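Local atomic coordinates of siderophore periplasmic binding protein (Thermobifida fusca, PDB entry 5DH0), a protein that probably binds ferric siderophores of the fuscachelin type outside the cell membrane and hands them on for iron uptake. Residues 144-149 with 288-292; 132-136 with 150-154; 54-60 with 155-160. One frame throughout, in Å; residues are numbered along the deposited sequence.

Interaction 1: 144-149 with 288-292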
ATOM      1  N   LEU A 144      -5.350 -25.026   8.318  1.00 33.27           N
ATOM      2  CA  LEU A 144      -4.486 -26.122   7.894  1.00 34.18           C
ATOM      3  C   LEU A 144      -3.605 -26.665   9.016  1.00 36.55           C
ATOM      4  O   LEU A 144      -3.679 -27.852   9.361  1.00 32.18           O
ATOM      5  CB  LEU A 144      -3.589 -25.661   6.741  1.00 32.97           C
ATOM      6  CG  LEU A 144      -4.062 -25.912   5.314  1.00 40.38           C
ATOM      7  CD1 LEU A 144      -3.071 -25.311   4.305  1.00 37.07           C
ATOM      8  CD2 LEU A 144      -4.201 -27.410   5.091  1.00 43.44           C
ATOM      9  N   ARG A 145      -2.765 -25.798   9.585  1.00 31.81           N
ATOM     10  CA  ARG A 145      -1.795 -26.257  10.562  1.00 28.51           C
ATOM     11  C   ARG A 145      -2.520 -26.710  11.832  1.00 33.17           C
ATOM     12  O   ARG A 145      -2.006 -27.549  12.582  1.00 30.62           O
ATOM     13  CB  ARG A 145      -0.752 -25.175  10.854  1.00 29.39           C
ATOM     14  CG  ARG A 145      -1.300 -23.844  11.342  1.00 34.91           C
ATOM     15  CD  ARG A 145      -0.169 -22.816  11.445  1.00 36.16           C
ATOM     16  NE  ARG A 145      -0.667 -21.482  11.772  1.00 39.35           N
ATOM     17  CZ  ARG A 145      -0.959 -20.550  10.870  1.00 42.43           C
ATOM     18  NH1 ARG A 145      -0.788 -20.786   9.571  1.00 50.63           N
ATOM     19  NH2 ARG A 145      -1.411 -19.373  11.271  1.00 51.13           N
ATOM     20  N   ASN A 146      -3.735 -26.206  12.045  1.00 33.53           N
ATOM     21  CA  ASN A 146      -4.534 -26.673  13.179  1.00 37.30           C
ATOM     22  C   ASN A 146      -5.195 -28.041  12.917  1.00 37.59           C
ATOM     23  O   ASN A 146      -5.361 -28.849  13.835  1.00 36.40           O
ATOM     24  CB  ASN A 146      -5.589 -25.627  13.567  1.00 35.12           C
ATOM     25  CG  ASN A 146      -5.038 -24.582  14.534  1.00 37.40           C
ATOM     26  OD1 ASN A 146      -4.677 -24.911  15.669  1.00 39.27           O
ATOM     27  ND2 ASN A 146      -4.950 -23.320  14.084  1.00 31.39           N
ATOM     28  N   MET A 147      -5.556 -28.307  11.669  1.00 38.93           N
ATOM     29  CA  MET A 147      -6.093 -29.617  11.303  1.00 36.62           C
ATOM     30  C   MET A 147      -5.014 -30.705  11.425  1.00 36.32           C
ATOM     31  O   MET A 147      -5.288 -31.808  11.899  1.00 36.04           O
ATOM     32  CB  MET A 147      -6.682 -29.575   9.886  1.00 31.99           C
ATOM     33  CG  MET A 147      -7.096 -30.931   9.319  1.00 38.57           C
ATOM     34  SD  MET A 147      -5.782 -31.700   8.325  1.00 27.22           S
ATOM     35  CE  MET A 147      -5.521 -30.430   7.095  1.00 38.25           C
ATOM     36  N   THR A 148      -3.786 -30.405  11.013  1.00 34.90           N
ATOM     37  CA  THR A 148      -2.751 -31.428  11.085  1.00 36.94           C
ATOM     38  C   THR A 148      -2.283 -31.600  12.523  1.00 34.60           C
ATOM     39  O   THR A 148      -1.756 -32.653  12.879  1.00 33.34           O
ATOM     40  CB  THR A 148      -1.520 -31.125  10.190  1.00 33.34           C
ATOM     41  OG1 THR A 148      -1.002 -29.828  10.504  1.00 35.52           O
ATOM     42  CG2 THR A 148      -1.879 -31.199   8.725  1.00 29.93           C
ATOM     43  N   LEU A 149      -2.462 -30.566  13.341  1.00 35.85           N
ATOM     44  CA  LEU A 149      -2.237 -30.697  14.776  1.00 33.13           C
ATOM     45  C   LEU A 149      -3.171 -31.771  15.360  1.00 36.43           C
ATOM     46  O   LEU A 149      -2.748 -32.591  16.173  1.00 37.10           O
ATOM     47  CB  LEU A 149      -2.449 -29.356  15.488  1.00 35.49           C
ATOM     48  CG  LEU A 149      -2.548 -29.423  17.012  1.00 38.18           C
ATOM     49  CD1 LEU A 149      -1.200 -29.820  17.589  1.00 37.97           C
ATOM     50  CD2 LEU A 149      -3.029 -28.105  17.621  1.00 39.15           C
ATOM     51  N   ALA A 288       3.364 -23.285   1.970  1.00 29.71           N
ATOM     52  CA  ALA A 288       2.047 -23.851   2.236  1.00 31.24           C
ATOM     53  C   ALA A 288       1.729 -23.922   3.749  1.00 34.25           C
ATOM     54  O   ALA A 288       0.567 -23.867   4.147  1.00 34.34           O
ATOM     55  CB  ALA A 288       1.937 -25.229   1.598  1.00 22.88           C
ATOM     56  N   ALA A 289       2.764 -24.040   4.572  1.00 33.39           N
ATOM     57  CA  ALA A 289       2.618 -24.111   6.026  1.00 37.59           C
ATOM     58  C   ALA A 289       1.529 -25.099   6.428  1.00 35.22           C
ATOM     59  O   ALA A 289       0.523 -24.723   7.028  1.00 33.20           O
ATOM     60  CB  ALA A 289       2.319 -22.736   6.601  1.00 35.30           C
ATOM     61  N   ARG A 290       1.724 -26.361   6.074  1.00 29.65           N
ATOM     62  CA  ARG A 290       0.731 -27.375   6.380  1.00 29.40           C
ATOM     63  C   ARG A 290       0.757 -27.776   7.855  1.00 31.01           C
ATOM     64  O   ARG A 290      -0.247 -28.224   8.375  1.00 30.85           O
ATOM     65  CB  ARG A 290       0.939 -28.590   5.482  1.00 30.18           C
ATOM     66  CG  ARG A 290       0.487 -28.342   4.055  1.00 32.25           C
ATOM     67  CD  ARG A 290       0.549 -29.601   3.244  1.00 35.64           C
ATOM     68  NE  ARG A 290      -0.175 -29.488   1.981  1.00 42.91           N
ATOM     69  CZ  ARG A 290      -0.560 -30.534   1.254  1.00 46.49           C
ATOM     70  NH1 ARG A 290      -0.290 -31.762   1.672  1.00 52.86           N
ATOM     71  NH2 ARG A 290      -1.220 -30.353   0.116  1.00 52.73           N
ATOM     72  N   THR A 291       1.896 -27.608   8.525  1.00 31.61           N
ATOM     73  CA  THR A 291       2.011 -27.946   9.950  1.00 34.17           C
ATOM     74  C   THR A 291       2.641 -26.793  10.729  1.00 34.08           C
ATOM     75  O   THR A 291       3.158 -25.837  10.119  1.00 28.90           O
ATOM     76  CB  THR A 291       2.865 -29.225  10.166  1.00 36.41           C
ATOM     77  OG1 THR A 291       4.229 -28.954   9.799  1.00 35.57           O
ATOM     78  CG2 THR A 291       2.323 -30.403   9.331  1.00 29.66           C
ATOM     79  N   TYR A 292       2.631 -26.875  12.065  1.00 29.06           N
ATOM     80  CA  TYR A 292       3.222 -25.788  12.847  1.00 29.33           C
ATOM     81  C   TYR A 292       4.735 -25.777  12.654  1.00 30.44           C
ATOM     82  O   TYR A 292       5.361 -24.714  12.666  1.00 27.70           O
ATOM     83  CB  TYR A 292       2.832 -25.879  14.330  1.00 31.53           C
ATOM     84  CG  TYR A 292       1.512 -25.156  14.609  1.00 31.44           C
ATOM     85  CD1 TYR A 292       1.454 -23.767  14.620  1.00 30.95           C
ATOM     86  CD2 TYR A 292       0.330 -25.857  14.822  1.00 27.64           C
ATOM     87  CE1 TYR A 292       0.266 -23.102  14.850  1.00 32.40           C
ATOM     88  CE2 TYR A 292      -0.860 -25.195  15.051  1.00 29.27           C
ATOM     89  CZ  TYR A 292      -0.885 -23.819  15.063  1.00 37.87           C
ATOM     90  OH  TYR A 292      -2.054 -23.145  15.288  1.00 49.36           O
TER
HETATM   91  O   HOH W   1       0.500 -28.606  12.928  1.00 29.70           O
HETATM   92  O   HOH W   2      -1.401 -23.397   8.218  1.00 36.43           O
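A288 and A289 offer L144 mainly backbone, CD1 of L144 lying 3.9 Å from A288 O. A water 2.6 Å from A289 O accepts weak bonds from N and NH1 of R145, whose guanidinium also pairs with E209. R290 points away from the helix at CB, and its guanidinium pairs with E53. T148 OG1 donates to R290 O at 2.8 Å, tilted 15° from the carbonyl plane, while R145 CA approaches the same oxygen in a CA-H...O contact of 3.3 Å. The T148 chi1 of 54° puts OG1 between backbone N and carbonyl carbon, facing R290 O. T291 lays CG2 across T148 OG1; it is the N-cap of helix 292-307, its OG1 capping Q294 N and also bonded to E57. At Y292, R145 CD sits over one ring face, 3.8 Å from the centroid, and a second water joins Y292 N to R145 O. The ring edge faces N146, whose ND2 is held by S142 O and whose OD1 takes a weak bond from Y292 OH. Replacing Y292 by an alanine would probably cost R145 CD its aromatic cover and N146 its weak hydroxyl partner. Gripping R290 O by hydroxyl and CA-H fixes the loop to the helix largely through its main chain.

Interaction 2: 132-136 with 150-154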
ATOM      1  N   THR A 132     -11.714 -44.803  10.669  1.00 51.47           N
ATOM      2  CA  THR A 132     -11.359 -43.689   9.802  1.00 45.48           C
ATOM      3  C   THR A 132     -11.557 -42.332  10.470  1.00 47.55           C
ATOM      4  O   THR A 132     -12.655 -42.015  10.940  1.00 52.53           O
ATOM      5  CB  THR A 132     -12.174 -43.734   8.507  1.00 52.21           C
ATOM      6  OG1 THR A 132     -11.957 -44.991   7.854  1.00 51.51           O
ATOM      7  CG2 THR A 132     -11.760 -42.598   7.575  1.00 49.62           C
ATOM      8  N   VAL A 133     -10.492 -41.533  10.508  1.00 47.38           N
ATOM      9  CA  VAL A 133     -10.527 -40.215  11.151  1.00 44.24           C
ATOM     10  C   VAL A 133     -10.283 -39.086  10.167  1.00 44.76           C
ATOM     11  O   VAL A 133      -9.171 -38.929   9.660  1.00 45.73           O
ATOM     12  CB  VAL A 133      -9.481 -40.087  12.268  1.00 45.54           C
ATOM     13  CG1 VAL A 133      -9.503 -38.676  12.856  1.00 46.34           C
ATOM     14  CG2 VAL A 133      -9.740 -41.108  13.351  1.00 46.52           C
ATOM     15  N   PHE A 134     -11.335 -38.311   9.914  1.00 46.29           N
ATOM     16  CA  PHE A 134     -11.289 -37.103   9.093  1.00 45.18           C
ATOM     17  C   PHE A 134     -11.499 -35.826   9.924  1.00 48.63           C
ATOM     18  O   PHE A 134     -12.414 -35.768  10.755  1.00 51.38           O
ATOM     19  CB  PHE A 134     -12.364 -37.153   8.011  1.00 45.13           C
ATOM     20  CG  PHE A 134     -12.094 -38.137   6.914  1.00 51.90           C
ATOM     21  CD1 PHE A 134     -10.882 -38.137   6.243  1.00 47.50           C
ATOM     22  CD2 PHE A 134     -13.082 -39.030   6.511  1.00 53.32           C
ATOM     23  CE1 PHE A 134     -10.645 -39.032   5.208  1.00 51.01           C
ATOM     24  CE2 PHE A 134     -12.856 -39.921   5.477  1.00 56.81           C
ATOM     25  CZ  PHE A 134     -11.630 -39.928   4.825  1.00 53.35           C
ATOM     26  N   PHE A 135     -10.672 -34.804   9.695  1.00 42.57           N
ATOM     27  CA  PHE A 135     -10.943 -33.483  10.255  1.00 38.34           C
ATOM     28  C   PHE A 135     -11.214 -32.456   9.159  1.00 44.71           C
ATOM     29  O   PHE A 135     -10.418 -32.288   8.223  1.00 44.92           O
ATOM     30  CB  PHE A 135      -9.789 -33.004  11.125  1.00 40.64           C
ATOM     31  CG  PHE A 135      -9.676 -33.735  12.414  1.00 47.74           C
ATOM     32  CD1 PHE A 135      -8.745 -34.738  12.570  1.00 46.44           C
ATOM     33  CD2 PHE A 135     -10.507 -33.432  13.472  1.00 50.44           C
ATOM     34  CE1 PHE A 135      -8.635 -35.423  13.755  1.00 44.63           C
ATOM     35  CE2 PHE A 135     -10.403 -34.123  14.661  1.00 53.97           C
ATOM     36  CZ  PHE A 135      -9.466 -35.125  14.794  1.00 49.46           C
ATOM     37  N   ASP A 136     -12.349 -31.783   9.280  1.00 44.21           N
ATOM     38  CA  ASP A 136     -12.679 -30.670   8.407  1.00 45.66           C
ATOM     39  C   ASP A 136     -11.823 -29.462   8.736  1.00 42.91           C
ATOM     40  O   ASP A 136     -11.494 -29.208   9.893  1.00 43.47           O
ATOM     41  CB  ASP A 136     -14.154 -30.287   8.525  1.00 50.81           C
ATOM     42  CG  ASP A 136     -15.086 -31.388   8.063  1.00 57.64           C
ATOM     43  OD1 ASP A 136     -15.060 -31.725   6.862  1.00 59.12           O
ATOM     44  OD2 ASP A 136     -15.858 -31.905   8.896  1.00 67.79           O
ATOM     45  N   GLU A 150      -4.433 -31.784  14.933  1.00 34.80           N
ATOM     46  CA  GLU A 150      -5.394 -32.777  15.422  1.00 38.59           C
ATOM     47  C   GLU A 150      -5.050 -34.201  15.003  1.00 40.60           C
ATOM     48  O   GLU A 150      -5.162 -35.141  15.796  1.00 40.82           O
ATOM     49  CB  GLU A 150      -6.818 -32.450  14.941  1.00 42.80           C
ATOM     50  CG  GLU A 150      -7.403 -31.206  15.566  1.00 47.23           C
ATOM     51  CD  GLU A 150      -7.399 -31.278  17.080  1.00 53.13           C
ATOM     52  OE1 GLU A 150      -7.435 -32.407  17.630  1.00 56.63           O
ATOM     53  OE2 GLU A 150      -7.337 -30.206  17.721  1.00 55.42           O
ATOM     54  N   LEU A 151      -4.655 -34.367  13.746  1.00 38.38           N
ATOM     55  CA  LEU A 151      -4.250 -35.676  13.259  1.00 39.43           C
ATOM     56  C   LEU A 151      -3.031 -36.151  14.048  1.00 40.73           C
ATOM     57  O   LEU A 151      -2.899 -37.346  14.341  1.00 41.52           O
ATOM     58  CB  LEU A 151      -3.961 -35.625  11.757  1.00 35.14           C
ATOM     59  CG  LEU A 151      -5.233 -35.385  10.937  1.00 37.91           C
ATOM     60  CD1 LEU A 151      -4.920 -35.304   9.440  1.00 33.71           C
ATOM     61  CD2 LEU A 151      -6.267 -36.464  11.221  1.00 35.64           C
ATOM     62  N   SER A 152      -2.155 -35.211  14.409  1.00 34.82           N
ATOM     63  CA  SER A 152      -0.967 -35.537  15.181  1.00 38.02           C
ATOM     64  C   SER A 152      -1.331 -36.130  16.536  1.00 43.35           C
ATOM     65  O   SER A 152      -0.705 -37.094  17.000  1.00 44.82           O
ATOM     66  CB  SER A 152      -0.099 -34.308  15.377  1.00 35.45           C
ATOM     67  OG  SER A 152       0.605 -34.002  14.197  1.00 37.24           O
ATOM     68  N   ARG A 153      -2.344 -35.553  17.174  1.00 40.11           N
ATOM     69  CA  ARG A 153      -2.757 -36.039  18.476  1.00 42.83           C
ATOM     70  C   ARG A 153      -3.282 -37.465  18.317  1.00 41.11           C
ATOM     71  O   ARG A 153      -2.951 -38.351  19.101  1.00 42.52           O
ATOM     72  CB  ARG A 153      -3.812 -35.114  19.097  1.00 37.04           C
ATOM     73  CG  ARG A 153      -3.238 -33.808  19.606  1.00 39.89           C
ATOM     74  CD  ARG A 153      -4.329 -32.894  20.097  1.00 42.58           C
ATOM     75  NE  ARG A 153      -3.797 -31.623  20.575  1.00 47.14           N
ATOM     76  CZ  ARG A 153      -4.431 -30.464  20.447  1.00 49.01           C
ATOM     77  NH1 ARG A 153      -5.615 -30.426  19.848  1.00 53.32           N
ATOM     78  NH2 ARG A 153      -3.883 -29.344  20.898  1.00 53.75           N
ATOM     79  N   VAL A 154      -4.070 -37.684  17.274  1.00 41.65           N
ATOM     80  CA  VAL A 154      -4.720 -38.970  17.061  1.00 40.66           C
ATOM     81  C   VAL A 154      -3.732 -40.119  16.812  1.00 42.88           C
ATOM     82  O   VAL A 154      -3.980 -41.238  17.248  1.00 50.69           O
ATOM     83  CB  VAL A 154      -5.733 -38.858  15.907  1.00 42.88           C
ATOM     84  CG1 VAL A 154      -5.744 -40.094  15.036  1.00 44.22           C
ATOM     85  CG2 VAL A 154      -7.113 -38.583  16.474  1.00 40.16           C
TER
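Strand 132-136 and helix 150-154 run nearly antiparallel, with 158° between their N-to-C directions and 9.7 Å between their axes at closest approach, a separation that leaves the contact to side chains. The nearest CA atoms, those of F135 and E150, are 7.6 Å apart. This is helix-on-sheet packing in an alpha/beta domain: the strand is an outermost member of a five-stranded parallel sheet, and the helix that follows it in the chain folds back over one face of that sheet. V133 and F135, two residues apart, both point toward the helix; F134, between them, points away and packs edge-to-face on Y119 of helix 116-126. Within the sheet the strand is bonded through its backbone to strand 106-112, V133 to I107 and G109, and F135 to G109 and V111.

F135 carries most of the contact. E150 CB stands over the centre of its ring, 3.6 Å from the centroid and only 9° off the ring normal, a well-centred CH-pi contact. L151 comes instead to the ring edge, its CD2 lying in the ring plane beside CD1 and CE1, and V154 CG2 also reaches the edge. With chi1 at -71°, F135 has CG anti to its carbonyl carbon, which carries the ring out to the helix surface. V133 fills in beside the ring, its CG1 touching L151 CD2 at 4.2 Å and V154 CG2 at 4.3 Å. Beyond the methylene that covers F135, the E150 chain bends at chi2 and its carboxylate turns to the next turn of its own helix, where E150 OE2 forms a salt bridge of 2.7 Å with R153 NH1.

Interaction 3: 54-60 with 155-160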
ATOM      1  N   VAL A  54       1.712 -35.604   8.606  1.00 36.94           N
ATOM      2  CA  VAL A  54       1.522 -36.053   9.980  1.00 37.25           C
ATOM      3  C   VAL A  54       2.373 -37.276  10.306  1.00 40.40           C
ATOM      4  O   VAL A  54       3.069 -37.291  11.328  1.00 39.20           O
ATOM      5  CB  VAL A  54       0.044 -36.357  10.254  1.00 39.27           C
ATOM      6  CG1 VAL A  54      -0.144 -37.013  11.629  1.00 37.16           C
ATOM      7  CG2 VAL A  54      -0.756 -35.069  10.160  1.00 37.67           C
ATOM      8  N   VAL A  55       2.329 -38.295   9.449  1.00 38.01           N
ATOM      9  CA  VAL A  55       3.087 -39.512   9.718  1.00 39.31           C
ATOM     10  C   VAL A  55       4.596 -39.239   9.605  1.00 40.73           C
ATOM     11  O   VAL A  55       5.386 -39.776  10.391  1.00 40.62           O
ATOM     12  CB  VAL A  55       2.664 -40.702   8.787  1.00 40.81           C
ATOM     13  CG1 VAL A  55       1.259 -41.165   9.126  1.00 33.47           C
ATOM     14  CG2 VAL A  55       2.793 -40.354   7.297  1.00 37.84           C
ATOM     15  N   LEU A  56       5.007 -38.391   8.666  1.00 35.76           N
ATOM     16  CA  LEU A  56       6.429 -38.062   8.572  1.00 37.10           C
ATOM     17  C   LEU A  56       6.950 -37.426   9.874  1.00 40.49           C
ATOM     18  O   LEU A  56       7.991 -37.824  10.384  1.00 40.97           O
ATOM     19  CB  LEU A  56       6.703 -37.143   7.380  1.00 34.06           C
ATOM     20  CG  LEU A  56       6.634 -37.867   6.023  1.00 42.42           C
ATOM     21  CD1 LEU A  56       6.590 -36.886   4.860  1.00 36.61           C
ATOM     22  CD2 LEU A  56       7.794 -38.844   5.854  1.00 35.93           C
ATOM     23  N   GLU A  57       6.218 -36.461  10.421  1.00 39.00           N
ATOM     24  CA  GLU A  57       6.686 -35.731  11.594  1.00 39.64           C
ATOM     25  C   GLU A  57       6.697 -36.607  12.835  1.00 41.17           C
ATOM     26  O   GLU A  57       7.501 -36.401  13.733  1.00 39.35           O
ATOM     27  CB  GLU A  57       5.819 -34.491  11.832  1.00 39.35           C
ATOM     28  CG  GLU A  57       6.095 -33.381  10.815  1.00 38.14           C
ATOM     29  CD  GLU A  57       5.197 -32.160  10.991  1.00 43.80           C
ATOM     30  OE1 GLU A  57       5.551 -31.095  10.432  1.00 41.87           O
ATOM     31  OE2 GLU A  57       4.139 -32.260  11.669  1.00 44.12           O
ATOM     32  N   ALA A  58       5.798 -37.587  12.856  1.00 40.48           N
ATOM     33  CA  ALA A  58       5.644 -38.511  13.958  1.00 36.52           C
ATOM     34  C   ALA A  58       6.596 -39.708  13.849  1.00 41.95           C
ATOM     35  O   ALA A  58       6.587 -40.595  14.711  1.00 38.52           O
ATOM     36  CB  ALA A  58       4.215 -38.992  14.018  1.00 38.47           C
ATOM     37  N   GLY A  59       7.407 -39.727  12.790  1.00 39.11           N
ATOM     38  CA  GLY A  59       8.292 -40.843  12.500  1.00 38.32           C
ATOM     39  C   GLY A  59       7.587 -42.177  12.273  1.00 42.35           C
ATOM     40  O   GLY A  59       8.114 -43.230  12.622  1.00 43.15           O
ATOM     41  N   ILE A  60       6.395 -42.137  11.694  1.00 39.86           N
ATOM     42  CA  ILE A  60       5.655 -43.354  11.374  1.00 43.76           C
ATOM     43  C   ILE A  60       5.755 -43.698   9.889  1.00 41.64           C
ATOM     44  O   ILE A  60       5.611 -42.824   9.046  1.00 46.19           O
ATOM     45  CB  ILE A  60       4.171 -43.212  11.759  1.00 42.60           C
ATOM     46  CG1 ILE A  60       4.020 -43.187  13.276  1.00 40.93           C
ATOM     47  CG2 ILE A  60       3.328 -44.311  11.133  1.00 41.74           C
ATOM     48  CD1 ILE A  60       2.673 -42.681  13.716  1.00 38.31           C
ATOM     49  N   VAL A 155      -2.604 -39.853  16.159  1.00 42.45           N
ATOM     50  CA  VAL A 155      -1.631 -40.920  15.905  1.00 44.86           C
ATOM     51  C   VAL A 155      -0.607 -41.000  17.041  1.00 44.97           C
ATOM     52  O   VAL A 155       0.403 -41.707  16.936  1.00 46.10           O
ATOM     53  CB  VAL A 155      -0.879 -40.737  14.541  1.00 40.44           C
ATOM     54  CG1 VAL A 155      -1.864 -40.613  13.380  1.00 36.07           C
ATOM     55  CG2 VAL A 155       0.064 -39.542  14.589  1.00 37.64           C
ATOM     56  N   GLY A 156      -0.860 -40.246  18.109  1.00 44.49           N
ATOM     57  CA  GLY A 156      -0.066 -40.319  19.329  1.00 39.99           C
ATOM     58  C   GLY A 156       1.115 -39.367  19.403  1.00 45.84           C
ATOM     59  O   GLY A 156       1.967 -39.495  20.290  1.00 43.93           O
ATOM     60  N   ASP A 157       1.160 -38.401  18.485  1.00 43.31           N
ATOM     61  CA  ASP A 157       2.278 -37.467  18.390  1.00 42.15           C
ATOM     62  C   ASP A 157       1.887 -36.079  18.920  1.00 41.36           C
ATOM     63  O   ASP A 157       2.518 -35.067  18.592  1.00 40.85           O
ATOM     64  CB  ASP A 157       2.757 -37.381  16.933  1.00 41.87           C
ATOM     65  CG  ASP A 157       4.097 -36.692  16.792  1.00 42.35           C
ATOM     66  OD1 ASP A 157       4.960 -36.880  17.680  1.00 45.30           O
ATOM     67  OD2 ASP A 157       4.282 -35.959  15.792  1.00 40.72           O
ATOM     68  N   GLY A 158       0.845 -36.048  19.747  1.00 44.51           N
ATOM     69  CA  GLY A 158       0.286 -34.808  20.266  1.00 42.59           C
ATOM     70  C   GLY A 158       1.247 -33.866  20.972  1.00 45.42           C
ATOM     71  O   GLY A 158       1.112 -32.642  20.864  1.00 43.98           O
ATOM     72  N   GLU A 159       2.227 -34.411  21.685  1.00 43.22           N
ATOM     73  CA  GLU A 159       3.111 -33.551  22.459  1.00 44.32           C
ATOM     74  C   GLU A 159       4.143 -32.792  21.623  1.00 44.65           C
ATOM     75  O   GLU A 159       4.400 -31.611  21.891  1.00 44.26           O
ATOM     76  CB  GLU A 159       3.818 -34.352  23.536  1.00 49.81           C
ATOM     77  CG  GLU A 159       4.519 -33.442  24.519  1.00 65.53           C
ATOM     78  CD  GLU A 159       5.266 -34.197  25.599  1.00 77.24           C
ATOM     79  OE1 GLU A 159       4.663 -35.118  26.202  1.00 78.33           O
ATOM     80  OE2 GLU A 159       6.450 -33.854  25.847  1.00 74.96           O
ATOM     81  N   ARG A 160       4.743 -33.447  20.626  1.00 36.97           N
ATOM     82  CA  ARG A 160       5.629 -32.729  19.708  1.00 38.45           C
ATOM     83  C   ARG A 160       4.863 -31.673  18.931  1.00 36.95           C
ATOM     84  O   ARG A 160       5.318 -30.538  18.768  1.00 36.37           O
ATOM     85  CB  ARG A 160       6.302 -33.670  18.721  1.00 42.09           C
ATOM     86  CG  ARG A 160       7.279 -32.938  17.799  1.00 39.66           C
ATOM     87  CD  ARG A 160       7.443 -33.663  16.477  1.00 37.02           C
ATOM     88  NE  ARG A 160       6.141 -33.887  15.845  1.00 42.84           N
ATOM     89  CZ  ARG A 160       5.524 -32.995  15.073  1.00 42.66           C
ATOM     90  NH1 ARG A 160       6.097 -31.817  14.835  1.00 48.60           N
ATOM     91  NH2 ARG A 160       4.333 -33.271  14.546  1.00 48.23           N
TER
HETATM   92  O   HOH W   3       2.650 -35.800  13.613  1.00 36.39           O
HETATM   93  O   HOH W   4       4.195 -29.737  13.409  1.00 40.22           O
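A salt-bridge network of E57, D157 and R160 joins the Schellman turn that ends helix 52-57 to the connection between helices 142-154 and 158-178. There G156, at positive phi, is the Schellman C-prime residue of the first and D157 occupies the N-cap position of the second without side-chain capping. R160 grips D157 side-on with two nitrogens, both on one oxygen: NE donates to D157 OD2 at 2.8 Å and NH2 donates to D157 OD2 at 3.0 Å, with that oxygen exactly in the guanidinium plane. NE meets it on the syn side, 21° out of the carboxylate plane, whereas NH2 arrives nearly along the C-O direction. The bend of R160 at chi3 (54°) folds the guanidinium back over E57, whose CB lies 3.3 Å above one face, toward the rim. E57 OE2 completes the network with a weak bond from R160 NH2 (3.1 Å, N-H...O angle 128°), and a water spans E57 OE2 and R160 NH1; E57 OE1 is bonded to T291. Another water donates both to D157 OD2 and to V54 O.

Beside the charged group, D157 OD2 also rests on A58, 3.5 Å from its CB. V155 packs its CG2 on V54 CG1 at 3.9 Å and on A58 CB, and meets I60 CD1 through its CB. One arginine thus lies between two carboxylates whose nearest oxygens, E57 OE2 and D157 OD2, are 5.5 Å apart, and its positive charge is likely to ease their mutual repulsion.

Helix 142-154 ties interactions 1 and 2 together: its earlier turns meet segment 288-292 in a buried contact about 8 Å from the chain centre, and its last turns meet strand 132-136 near the surface, about 18 Å out. Interaction 3 lies equally far out and takes up the chain where that helix ends, the backbone bond from D157 N to S152 O bridging interactions 2 and 3. Chemistry differs with place. Interaction 1 is buried yet largely polar, interaction 2 makes no hydrogen bond across its segments, and interaction 3 sets a charged network beside an apolar patch. E57 and T291 connect interactions 1 and 3.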